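Local coordinates for AlkD2 (Streptococcus mutans, PDB 6M9M), which is of unknown function but belongs to the HEAT-like repeat family of DNA glycosylases and binds inosine-5'-monophosphate, at residues Q53-A58 against S80-W85; R86-L91 against N119-R124. All coordinates share one frame; numbering follows the deposited sequence.

Overall arrangement
The two contacts follow one another along the chain, contact 1 closing before contact 2 opens, with centres about 9 Å apart. They are joined through helix 85-102: contact 1 holds the loop that leads into it and its first residue, contact 2 the turns that follow. Gln88 of contact 2 donates from its side-chain amide to the backbone oxygens of Ser80 and Asp82 in contact 1, tying the two together. Both reach inosinic acid, through Trp85 at the base and Arg86 at the phosphate. Helix 85-102 of the HEAT-like array therefore lies between helices 52-65 and 120-129 and carries both nucleotide contacts at its start; the nucleotide also hydrogen-bonds to His18 and Gly19.

Contact 1. Residues Q53-A58 against S80-W85; sequences QVRMYA and SKDNNW. With IMP (inosinic acid), chain B.
Arg55 and Asp82 mark the closest approach of the two backbones, with CA atoms 9.3 Å apart, where helix 52-65 faces the loop that leads into helix 85-102. In this HEAT-like repeat fold, the gap between helix and loop is spanned by one side-on salt bridge. Arg55 NE donates to Asp82 OD2 at 2.9 Å and Arg55 NH2 to Asp82 OD1 at 3.0 Å. Each carboxylate oxygen uses its syn lone pair, and guanidinium and carboxylate lie nearly coplanar, 23° apart. The arginine chain bends at chi3 (-58°), which turns the NE and NH2 edge onto the acid.

The guanidinium has further partners. A water takes a hydrogen bond from Arg55 NH2 at 2.8 Å and gives one to Asn83 OD1, while NH1 donates to the backbone oxygen of Ser49. Asn84 CB packs obliquely against NH2.

Asp82 also shapes its own loop. With the syn side of OD1 given to Arg55, the anti lone pair accepts the backbone N of Asn84, closing an Asx turn, so the residue that meets the neighbouring helix also fixes the path of the chain. Tyr47 OH adds a weak bond to OD2. Two residues on, Asn84 is the N-cap of helix 85-102, its OD1 accepting from Val87 N.

The next residue reaches the nucleotide site. Trp85 is the first residue of that helix, and one face of its indole is laid against the hypoxanthine base. IMP C5 sits 3.4 Å above the centre of the Trp85 indole, and Trp85 NE1 comes to 3.3 Å from IMP N1.

Contact 2. Residues R86-L91 against N119-R124; sequences RVQEVL and NLHTRR. With IMP (inosinic acid), chain B.
Glu89 and Arg124 meet carboxylate to guanidinium in a salt bridge, the arginine reaching end-on with both terminal nitrogens. NH1 of Arg124 donates to Glu89 OE1 at 3.1 Å, and NH2 to Glu89 OE2 at 2.9 Å. The planes stand steeply to each other, 74° apart: OE1 is approached from above the carboxylate plane, OE2 on its syn side. A bend at chi2 (-63°) swings the Glu89 carboxylate back to the arginine, although its CB points away from helix 120-129.

The second pair is Gln88 and His121, whose side chains cross at about a right angle. Gln88 NE2 lies over one face of the imidazole, 3.6 Å from His121 CG, and Gln88 OE1 comes to 3.4 Å from His121 CB. Leu91 CD2 makes a looser approach to His121 O.

Both pairs join helices 85-102 and 120-129 of the HEAT-like array, whose short segments approach to 10.1 Å between axes, with N-to-C directions 49° apart. Two waters fill in polar links: one donates to Gln88 OE1 and His121 O, the other donates to Gln88 O and accepts from Arg124 NH1.

Further out, Asn119 positions the histidine. It is the N-cap of helix 120-129, and Asn119 OD1 accepts from His121 N at 2.8 Å and also from His121 ND1, which limits rotation of the imidazole. Gln88 is held by NE2 bonds to the backbone oxygens of Asp82 and Ser80. At the start of the same helix, Arg86 extends to the nucleotide, NH1 donating nearly straight to IMP O3P at 2.7 Å and NH2 to IMP O2P at 3.0 Å.

Contact 1. Residues Q53-A58 against S80-W85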
ATOM      1  N   GLN A  53     -17.191   2.325   2.314  1.00 11.54           N
ATOM      2  CA  GLN A  53     -16.889   1.057   2.960  1.00 12.47           C
ATOM      3  C   GLN A  53     -17.047  -0.122   2.004  1.00 12.09           C
ATOM      4  O   GLN A  53     -16.320  -1.113   2.122  1.00 12.40           O
ATOM      5  CB  GLN A  53     -17.771   0.873   4.197  1.00 13.96           C
ATOM      6  CG  GLN A  53     -17.595   1.929   5.292  1.00 14.20           C
ATOM      7  CD  GLN A  53     -18.566   3.089   5.177  1.00 13.99           C
ATOM      8  OE1 GLN A  53     -19.033   3.413   4.087  1.00 14.59           O
ATOM      9  NE2 GLN A  53     -18.859   3.737   6.307  1.00 15.80           N
ATOM     10  N   VAL A  54     -17.983  -0.038   1.054  1.00 11.89           N
ATOM     11  CA  VAL A  54     -18.113  -1.072   0.029  1.00 12.11           C
ATOM     12  C   VAL A  54     -16.953  -0.995  -0.961  1.00 11.45           C
ATOM     13  O   VAL A  54     -16.454  -2.024  -1.426  1.00 11.03           O
ATOM     14  CB  VAL A  54     -19.495  -0.986  -0.641  1.00 13.14           C
ATOM     15  CG1 VAL A  54     -19.613  -1.965  -1.798  1.00 13.88           C
ATOM     16  CG2 VAL A  54     -20.584  -1.272   0.378  1.00 13.79           C
ATOM     17  N   ARG A  55     -16.466   0.218  -1.254  1.00 10.78           N
ATOM     18  CA  ARG A  55     -15.253   0.320  -2.054  1.00  9.78           C
ATOM     19  C   ARG A  55     -14.051  -0.277  -1.327  1.00  9.92           C
ATOM     20  O   ARG A  55     -13.189  -0.885  -1.964  1.00  9.58           O
ATOM     21  CB  ARG A  55     -14.987   1.766  -2.467  1.00 10.00           C
ATOM     22  CG  ARG A  55     -16.114   2.386  -3.274  1.00 10.10           C
ATOM     23  CD  ARG A  55     -15.639   3.517  -4.143  1.00  9.83           C
ATOM     24  NE  ARG A  55     -14.983   4.606  -3.420  1.00 10.79           N
ATOM     25  CZ  ARG A  55     -15.631   5.580  -2.790  1.00 10.69           C
ATOM     26  NH1 ARG A  55     -16.959   5.590  -2.748  1.00 12.49           N
ATOM     27  NH2 ARG A  55     -14.952   6.545  -2.192  1.00 12.32           N
ATOM     28  N   MET A  56     -13.980  -0.127   0.001  1.00  9.88           N
ATOM     29  CA  MET A  56     -12.930  -0.797   0.768  1.00  9.74           C
ATOM     30  C   MET A  56     -12.980  -2.305   0.563  1.00  9.93           C
ATOM     31  O   MET A  56     -11.961  -2.937   0.272  1.00 10.14           O
ATOM     32  CB  MET A  56     -13.061  -0.456   2.251  1.00 10.10           C
ATOM     33  CG  MET A  56     -12.701   0.975   2.631  1.00 10.86           C
ATOM     34  SD  MET A  56     -13.143   1.424   4.324  1.00 12.15           S
ATOM     35  CE  MET A  56     -12.303   0.153   5.246  1.00 13.33           C
ATOM     36  N   TYR A  57     -14.166  -2.893   0.724  1.00 10.19           N
ATOM     37  CA  TYR A  57     -14.384  -4.313   0.438  1.00 10.28           C
ATOM     38  C   TYR A  57     -13.882  -4.676  -0.958  1.00 10.08           C
ATOM     39  O   TYR A  57     -13.177  -5.674  -1.145  1.00 10.16           O
ATOM     40  CB  TYR A  57     -15.880  -4.603   0.613  1.00 11.47           C
ATOM     41  CG  TYR A  57     -16.376  -5.877  -0.013  1.00 11.46           C
ATOM     42  CD1 TYR A  57     -16.814  -5.887  -1.320  1.00 12.51           C
ATOM     43  CD2 TYR A  57     -16.402  -7.073   0.697  1.00 12.84           C
ATOM     44  CE1 TYR A  57     -17.282  -7.037  -1.913  1.00 13.42           C
ATOM     45  CE2 TYR A  57     -16.875  -8.239   0.108  1.00 13.47           C
ATOM     46  CZ  TYR A  57     -17.300  -8.213  -1.207  1.00 13.40           C
ATOM     47  OH  TYR A  57     -17.775  -9.335  -1.841  1.00 14.66           O
ATOM     48  N   ALA A  58     -14.238  -3.861  -1.954  1.00  9.63           N
ATOM     49  CA  ALA A  58     -13.847  -4.138  -3.331  1.00 10.06           C
ATOM     50  C   ALA A  58     -12.337  -4.127  -3.502  1.00  9.36           C
ATOM     51  O   ALA A  58     -11.790  -4.931  -4.270  1.00  9.72           O
ATOM     52  CB  ALA A  58     -14.477  -3.107  -4.265  1.00 10.54           C
ATOM     53  N   SER A  80      -6.110   4.343  -7.118  1.00  8.17           N
ATOM     54  CA  SER A  80      -5.263   5.413  -6.628  1.00  8.66           C
ATOM     55  C   SER A  80      -5.881   6.796  -6.775  1.00  9.52           C
ATOM     56  O   SER A  80      -5.396   7.716  -6.110  1.00  9.90           O
ATOM     57  CB  SER A  80      -3.931   5.354  -7.360  1.00  8.86           C
ATOM     58  OG  SER A  80      -4.154   5.451  -8.752  1.00  9.24           O
ATOM     59  N   LYS A  81      -6.945   6.959  -7.575  1.00  9.06           N
ATOM     60  CA  LYS A  81      -7.666   8.228  -7.687  1.00  9.16           C
ATOM     61  C   LYS A  81      -8.724   8.420  -6.600  1.00  9.83           C
ATOM     62  O   LYS A  81      -9.338   9.488  -6.532  1.00 11.14           O
ATOM     63  CB  LYS A  81      -8.339   8.344  -9.062  1.00  9.34           C
ATOM     64  CG  LYS A  81      -7.382   8.335 -10.230  1.00 10.34           C
ATOM     65  CD  LYS A  81      -8.167   8.167 -11.549  1.00 11.05           C
ATOM     66  CE  LYS A  81      -7.260   8.229 -12.748  1.00 11.14           C
ATOM     67  NZ  LYS A  81      -7.989   7.898 -13.984  1.00 12.81           N
ATOM     68  N   ASP A  82      -8.963   7.431  -5.749  1.00  8.94           N
ATOM     69  CA  ASP A  82     -10.072   7.518  -4.807  1.00  9.32           C
ATOM     70  C   ASP A  82      -9.886   8.702  -3.868  1.00  9.54           C
ATOM     71  O   ASP A  82      -8.799   8.902  -3.318  1.00 10.66           O
ATOM     72  CB  ASP A  82     -10.164   6.207  -4.018  1.00 10.19           C
ATOM     73  CG  ASP A  82     -11.553   5.951  -3.488  1.00 10.19           C
ATOM     74  OD1 ASP A  82     -11.981   6.687  -2.573  1.00 10.64           O
ATOM     75  OD2 ASP A  82     -12.218   5.029  -4.004  1.00 10.35           O
ATOM     76  N   ASN A  83     -10.954   9.480  -3.681  0.90  9.37           N
ATOM     77  CA  ASN A  83     -10.892  10.653  -2.812  0.90 10.01           C
ATOM     78  C   ASN A  83     -11.109  10.337  -1.342  0.90  9.87           C
ATOM     79  O   ASN A  83     -11.113  11.260  -0.527  0.90 10.94           O
ATOM     80  CB  ASN A  83     -11.848  11.756  -3.288  0.90 12.47           C
ATOM     81  CG  ASN A  83     -13.302  11.410  -3.115  0.90 13.21           C
ATOM     82  OD1 ASN A  83     -13.647  10.492  -2.382  0.90 14.80           O
ATOM     83  ND2 ASN A  83     -14.174  12.190  -3.751  0.90 15.90           N
ATOM     84  N   ASN A  84     -11.228   9.075  -0.972  1.00 10.73           N
ATOM     85  CA  ASN A  84     -11.459   8.694   0.412  1.00 10.76           C
ATOM     86  C   ASN A  84     -10.187   8.089   1.001  1.00  9.81           C
ATOM     87  O   ASN A  84      -9.667   7.098   0.486  1.00 10.84           O
ATOM     88  CB  ASN A  84     -12.630   7.719   0.501  1.00 11.07           C
ATOM     89  CG  ASN A  84     -12.910   7.292   1.908  1.00 12.38           C
ATOM     90  OD1 ASN A  84     -12.210   6.443   2.458  1.00 13.45           O
ATOM     91  ND2 ASN A  84     -13.937   7.889   2.511  1.00 13.91           N
ATOM     92  N   TRP A  85      -9.718   8.659   2.113  1.00 10.81           N
ATOM     93  CA  TRP A  85      -8.437   8.242   2.663  1.00 11.53           C
ATOM     94  C   TRP A  85      -8.491   6.834   3.232  1.00 11.05           C
ATOM     95  O   TRP A  85      -7.455   6.161   3.278  1.00 11.10           O
ATOM     96  CB  TRP A  85      -7.923   9.261   3.687  1.00 13.20           C
ATOM     97  CG  TRP A  85      -8.680   9.338   4.976  1.00 15.49           C
ATOM     98  CD1 TRP A  85      -9.662  10.227   5.304  1.00 17.54           C
ATOM     99  CD2 TRP A  85      -8.501   8.497   6.128  1.00 16.58           C
ATOM    100  NE1 TRP A  85     -10.104   9.991   6.580  1.00 19.61           N
ATOM    101  CE2 TRP A  85      -9.412   8.937   7.110  1.00 18.97           C
ATOM    102  CE3 TRP A  85      -7.654   7.420   6.428  1.00 16.77           C
ATOM    103  CZ2 TRP A  85      -9.504   8.340   8.366  1.00 19.51           C
ATOM    104  CZ3 TRP A  85      -7.758   6.824   7.674  1.00 18.05           C
ATOM    105  CH2 TRP A  85      -8.675   7.284   8.624  1.00 18.96           C
TER
HETATM  106  P   IMP B 301      -9.516   4.385  12.849  1.00 26.52           P
HETATM  107  O1P IMP B 301      -9.653   3.636  14.157  1.00 27.38           O
HETATM  108  O2P IMP B 301     -10.325   5.658  12.890  1.00 25.25           O
HETATM  109  O3P IMP B 301     -10.053   3.460  11.665  1.00 23.86           O
HETATM  110  O5' IMP B 301      -7.981   4.730  12.669  1.00 35.35           O
HETATM  111  C5' IMP B 301      -7.503   5.385  11.504  1.00 42.42           C
HETATM  112  C4' IMP B 301      -6.495   6.433  11.888  1.00 48.85           C
HETATM  113  O4' IMP B 301      -5.872   6.908  10.843  1.00 51.68           O
HETATM  114  C3' IMP B 301      -7.260   7.711  12.593  1.00 51.85           C
HETATM  115  O3' IMP B 301      -6.451   8.218  13.739  1.00 52.34           O
HETATM  116  C2' IMP B 301      -7.336   8.593  11.706  1.00 53.83           C
HETATM  117  O2' IMP B 301      -7.438   9.946  12.355  1.00 55.01           O
HETATM  118  C1' IMP B 301      -5.966   8.437  10.930  1.00 53.91           C
HETATM  119  N9  IMP B 301      -5.830   8.947   9.726  1.00 56.07           N
HETATM  120  C8  IMP B 301      -4.949   8.698   8.724  1.00 56.89           C
HETATM  121  N7  IMP B 301      -5.226   9.543   7.704  1.00 57.40           N
HETATM  122  C5  IMP B 301      -6.269  10.331   8.072  1.00 57.70           C
HETATM  123  C6  IMP B 301      -6.927  11.355   7.377  1.00 58.55           C
HETATM  124  O6  IMP B 301      -6.468  11.675   6.035  1.00 58.83           O
HETATM  125  N1  IMP B 301      -7.940  11.999   7.942  1.00 58.82           N
HETATM  126  C2  IMP B 301      -8.335  11.655   9.210  1.00 58.54           C
HETATM  127  N3  IMP B 301      -7.685  10.650   9.890  1.00 57.71           N
HETATM  128  C4  IMP B 301      -6.649   9.980   9.332  1.00 57.12           C
HETATM  129  O   HOH W   1     -15.653   9.144  -1.302  1.00 17.16           O

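Contact 2. Residues R86-L91 against N119-R124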
ATOM      1  N   ARG A  86      -9.660   6.371   3.690  0.92  9.86           N
ATOM      2  CA  ARG A  86      -9.759   4.998   4.196  0.92  9.89           C
ATOM      3  C   ARG A  86      -9.633   3.992   3.059  0.92  9.82           C
ATOM      4  O   ARG A  86      -9.032   2.929   3.230  0.92 10.16           O
ATOM      5  CB  ARG A  86     -11.050   4.815   4.986  0.92 11.63           C
ATOM      6  CG  ARG A  86     -11.027   5.606   6.284  0.92 12.78           C
ATOM      7  CD  ARG A  86     -12.357   5.526   7.035  0.92 14.29           C
ATOM      8  NE  ARG A  86     -12.323   6.274   8.298  0.92 16.49           N
ATOM      9  CZ  ARG A  86     -11.775   5.833   9.422  0.92 18.54           C
ATOM     10  NH1 ARG A  86     -11.240   4.625   9.486  0.92 19.08           N
ATOM     11  NH2 ARG A  86     -11.768   6.602  10.496  0.92 21.02           N
ATOM     12  N   VAL A  87     -10.189   4.310   1.887  1.00  9.78           N
ATOM     13  CA  VAL A  87      -9.970   3.467   0.712  1.00  9.52           C
ATOM     14  C   VAL A  87      -8.492   3.454   0.342  1.00  8.43           C
ATOM     15  O   VAL A  87      -7.938   2.407  -0.011  1.00  9.31           O
ATOM     16  CB  VAL A  87     -10.856   3.909  -0.470  1.00  9.78           C
ATOM     17  CG1 VAL A  87     -10.557   3.061  -1.696  1.00 10.25           C
ATOM     18  CG2 VAL A  87     -12.343   3.832  -0.112  1.00  9.95           C
ATOM     19  N   GLN A  88      -7.825   4.614   0.426  1.00  8.88           N
ATOM     20  CA  GLN A  88      -6.384   4.651   0.158  1.00  8.84           C
ATOM     21  C   GLN A  88      -5.604   3.739   1.106  1.00  8.60           C
ATOM     22  O   GLN A  88      -4.649   3.078   0.689  1.00  9.11           O
ATOM     23  CB  GLN A  88      -5.845   6.074   0.218  1.00  9.14           C
ATOM     24  CG  GLN A  88      -6.365   6.975  -0.868  1.00  9.58           C
ATOM     25  CD  GLN A  88      -5.802   6.671  -2.242  1.00  9.77           C
ATOM     26  OE1 GLN A  88      -4.782   5.995  -2.382  1.00 10.64           O
ATOM     27  NE2 GLN A  88      -6.445   7.206  -3.270  1.00 10.34           N
ATOM     28  N   GLU A  89      -5.997   3.678   2.381  1.00  9.31           N
ATOM     29  CA  GLU A  89      -5.318   2.758   3.282  1.00  8.91           C
ATOM     30  C   GLU A  89      -5.518   1.312   2.847  1.00 10.07           C
ATOM     31  O   GLU A  89      -4.592   0.505   2.923  1.00 10.33           O
ATOM     32  CB  GLU A  89      -5.805   2.936   4.716  1.00 10.61           C
ATOM     33  CG  GLU A  89      -5.448   4.277   5.342  1.00 12.80           C
ATOM     34  CD  GLU A  89      -3.936   4.525   5.485  1.00 14.39           C
ATOM     35  OE1 GLU A  89      -3.117   3.577   5.404  1.00 17.83           O
ATOM     36  OE2 GLU A  89      -3.552   5.693   5.658  1.00 16.23           O
ATOM     37  N   VAL A  90      -6.709   0.967   2.358  1.00  9.59           N
ATOM     38  CA  VAL A  90      -6.932  -0.393   1.870  1.00  9.07           C
ATOM     39  C   VAL A  90      -6.110  -0.659   0.615  1.00  8.61           C
ATOM     40  O   VAL A  90      -5.610  -1.766   0.428  1.00  9.02           O
ATOM     41  CB  VAL A  90      -8.429  -0.684   1.679  1.00  9.83           C
ATOM     42  CG1 VAL A  90      -8.629  -2.095   1.141  1.00 10.93           C
ATOM     43  CG2 VAL A  90      -9.137  -0.552   3.018  1.00 11.06           C
ATOM     44  N   LEU A  91      -5.946   0.351  -0.264  1.00  8.58           N
ATOM     45  CA  LEU A  91      -5.088   0.163  -1.443  1.00  8.98           C
ATOM     46  C   LEU A  91      -3.677  -0.269  -1.045  1.00  8.68           C
ATOM     47  O   LEU A  91      -3.091  -1.148  -1.685  1.00  8.76           O
ATOM     48  CB  LEU A  91      -5.052   1.432  -2.304  1.00  8.74           C
ATOM     49  CG  LEU A  91      -4.144   1.387  -3.531  1.00  8.96           C
ATOM     50  CD1 LEU A  91      -4.544   0.285  -4.502  1.00  9.52           C
ATOM     51  CD2 LEU A  91      -4.121   2.742  -4.227  1.00 10.17           C
ATOM     52  N   ASN A 119       1.117   9.068 -10.005  1.00 12.02           N
ATOM     53  CA  ASN A 119       0.111   9.389  -9.000  1.00 10.76           C
ATOM     54  C   ASN A 119       0.741   9.216  -7.624  1.00  9.90           C
ATOM     55  O   ASN A 119       1.218   8.131  -7.286  1.00  9.91           O
ATOM     56  CB  ASN A 119      -1.127   8.507  -9.177  1.00 11.95           C
ATOM     57  CG  ASN A 119      -2.301   8.924  -8.295  1.00 14.14           C
ATOM     58  OD1 ASN A 119      -2.148   9.450  -7.192  1.00 13.59           O
ATOM     59  ND2 ASN A 119      -3.494   8.660  -8.786  1.00 17.77           N
ATOM     60  N   LEU A 120       0.755  10.292  -6.845  1.00  9.86           N
ATOM     61  CA  LEU A 120       1.311  10.234  -5.507  1.00  9.83           C
ATOM     62  C   LEU A 120       0.657   9.145  -4.661  1.00  9.62           C
ATOM     63  O   LEU A 120       1.305   8.588  -3.773  1.00  9.22           O
ATOM     64  CB  LEU A 120       1.196  11.608  -4.843  1.00  9.79           C
ATOM     65  CG  LEU A 120      -0.218  12.106  -4.481  1.00 10.58           C
ATOM     66  CD1 LEU A 120      -0.653  11.639  -3.091  1.00 11.36           C
ATOM     67  CD2 LEU A 120      -0.308  13.609  -4.576  1.00 11.67           C
ATOM     68  N   HIS A 121      -0.614   8.820  -4.923  1.00  9.01           N
ATOM     69  CA  HIS A 121      -1.268   7.774  -4.146  1.00  8.88           C
ATOM     70  C   HIS A 121      -0.732   6.394  -4.494  1.00  9.01           C
ATOM     71  O   HIS A 121      -0.709   5.509  -3.635  1.00  9.58           O
ATOM     72  CB  HIS A 121      -2.778   7.822  -4.351  1.00  9.98           C
ATOM     73  CG  HIS A 121      -3.411   9.077  -3.843  1.00 11.74           C
ATOM     74  ND1 HIS A 121      -3.698  10.142  -4.664  1.00 14.55           N
ATOM     75  CD2 HIS A 121      -3.772   9.455  -2.592  1.00 12.70           C
ATOM     76  CE1 HIS A 121      -4.226  11.116  -3.944  1.00 15.00           C
ATOM     77  NE2 HIS A 121      -4.281  10.725  -2.685  1.00 14.00           N
ATOM     78  N   THR A 122      -0.311   6.194  -5.740  1.00  8.61           N
ATOM     79  CA  THR A 122       0.330   4.934  -6.110  1.00  9.18           C
ATOM     80  C   THR A 122       1.664   4.789  -5.391  1.00  8.30           C
ATOM     81  O   THR A 122       1.971   3.732  -4.834  1.00  8.90           O
ATOM     82  CB  THR A 122       0.537   4.902  -7.629  1.00  9.19           C
ATOM     83  OG1 THR A 122      -0.715   5.131  -8.301  1.00  9.62           O
ATOM     84  CG2 THR A 122       1.134   3.571  -8.085  1.00  9.38           C
ATOM     85  N   ARG A 123       2.463   5.857  -5.378  1.00  8.40           N
ATOM     86  CA  ARG A 123       3.759   5.808  -4.710  1.00  8.63           C
ATOM     87  C   ARG A 123       3.589   5.565  -3.217  1.00  9.15           C
ATOM     88  O   ARG A 123       4.302   4.739  -2.632  1.00  9.50           O
ATOM     89  CB  ARG A 123       4.511   7.123  -4.951  1.00  8.58           C
ATOM     90  CG  ARG A 123       4.754   7.430  -6.423  1.00  9.21           C
ATOM     91  CD  ARG A 123       5.800   8.495  -6.662  1.00 10.05           C
ATOM     92  NE  ARG A 123       5.508   9.803  -6.092  1.00 10.30           N
ATOM     93  CZ  ARG A 123       4.716  10.713  -6.645  1.00 10.65           C
ATOM     94  NH1 ARG A 123       4.058  10.440  -7.771  1.00 10.76           N
ATOM     95  NH2 ARG A 123       4.568  11.881  -6.058  1.00 11.28           N
ATOM     96  N   ARG A 124       2.623   6.250  -2.592  1.00  8.47           N
ATOM     97  CA  ARG A 124       2.408   6.089  -1.156  1.00  8.58           C
ATOM     98  C   ARG A 124       1.865   4.703  -0.834  1.00  8.62           C
ATOM     99  O   ARG A 124       2.209   4.132   0.202  1.00  9.39           O
ATOM    100  CB  ARG A 124       1.466   7.183  -0.635  1.00  9.01           C
ATOM    101  CG  ARG A 124       1.391   7.309   0.891  1.00  9.66           C
ATOM    102  CD  ARG A 124       0.287   6.446   1.488  1.00 10.28           C
ATOM    103  NE  ARG A 124       0.102   6.759   2.900  1.00 11.48           N
ATOM    104  CZ  ARG A 124      -0.765   6.147   3.703  1.00 11.88           C
ATOM    105  NH1 ARG A 124      -1.518   5.170   3.230  1.00 11.55           N
ATOM    106  NH2 ARG A 124      -0.861   6.501   4.976  1.00 12.75           N
TER
HETATM  107  P   IMP B 301      -9.516   4.385  12.849  1.00 26.52           P
HETATM  108  O1P IMP B 301      -9.653   3.636  14.157  1.00 27.38           O
HETATM  109  O2P IMP B 301     -10.325   5.658  12.890  1.00 25.25           O
HETATM  110  O3P IMP B 301     -10.053   3.460  11.665  1.00 23.86           O
HETATM  111  O5' IMP B 301      -7.981   4.730  12.669  1.00 35.35           O
HETATM  112  C5' IMP B 301      -7.503   5.385  11.504  1.00 42.42           C
HETATM  113  C4' IMP B 301      -6.495   6.433  11.888  1.00 48.85           C
HETATM  114  O4' IMP B 301      -5.872   6.908  10.843  1.00 51.68           O
HETATM  115  C3' IMP B 301      -7.260   7.711  12.593  1.00 51.85           C
HETATM  116  O3' IMP B 301      -6.451   8.218  13.739  1.00 52.34           O
HETATM  117  C2' IMP B 301      -7.336   8.593  11.706  1.00 53.83           C
HETATM  118  O2' IMP B 301      -7.438   9.946  12.355  1.00 55.01           O
HETATM  119  C1' IMP B 301      -5.966   8.437  10.930  1.00 53.91           C
HETATM  120  N9  IMP B 301      -5.830   8.947   9.726  1.00 56.07           N
HETATM  121  C8  IMP B 301      -4.949   8.698   8.724  1.00 56.89           C
HETATM  122  N7  IMP B 301      -5.226   9.543   7.704  1.00 57.40           N
HETATM  123  C5  IMP B 301      -6.269  10.331   8.072  1.00 57.70           C
HETATM  124  C6  IMP B 301      -6.927  11.355   7.377  1.00 58.55           C
HETATM  125  O6  IMP B 301      -6.468  11.675   6.035  1.00 58.83           O
HETATM  126  N1  IMP B 301      -7.940  11.999   7.942  1.00 58.82           N
HETATM  127  C2  IMP B 301      -8.335  11.655   9.210  1.00 58.54           C
HETATM  128  N3  IMP B 301      -7.685  10.650   9.890  1.00 57.71           N
HETATM  129  C4  IMP B 301      -6.649   9.980   9.332  1.00 57.12           C
HETATM  130  O   HOH W   2      -2.198   6.011  -1.367  1.00 10.89           O
HETATM  131  O   HOH W   3      -2.023   4.151   0.612  1.00 11.14           O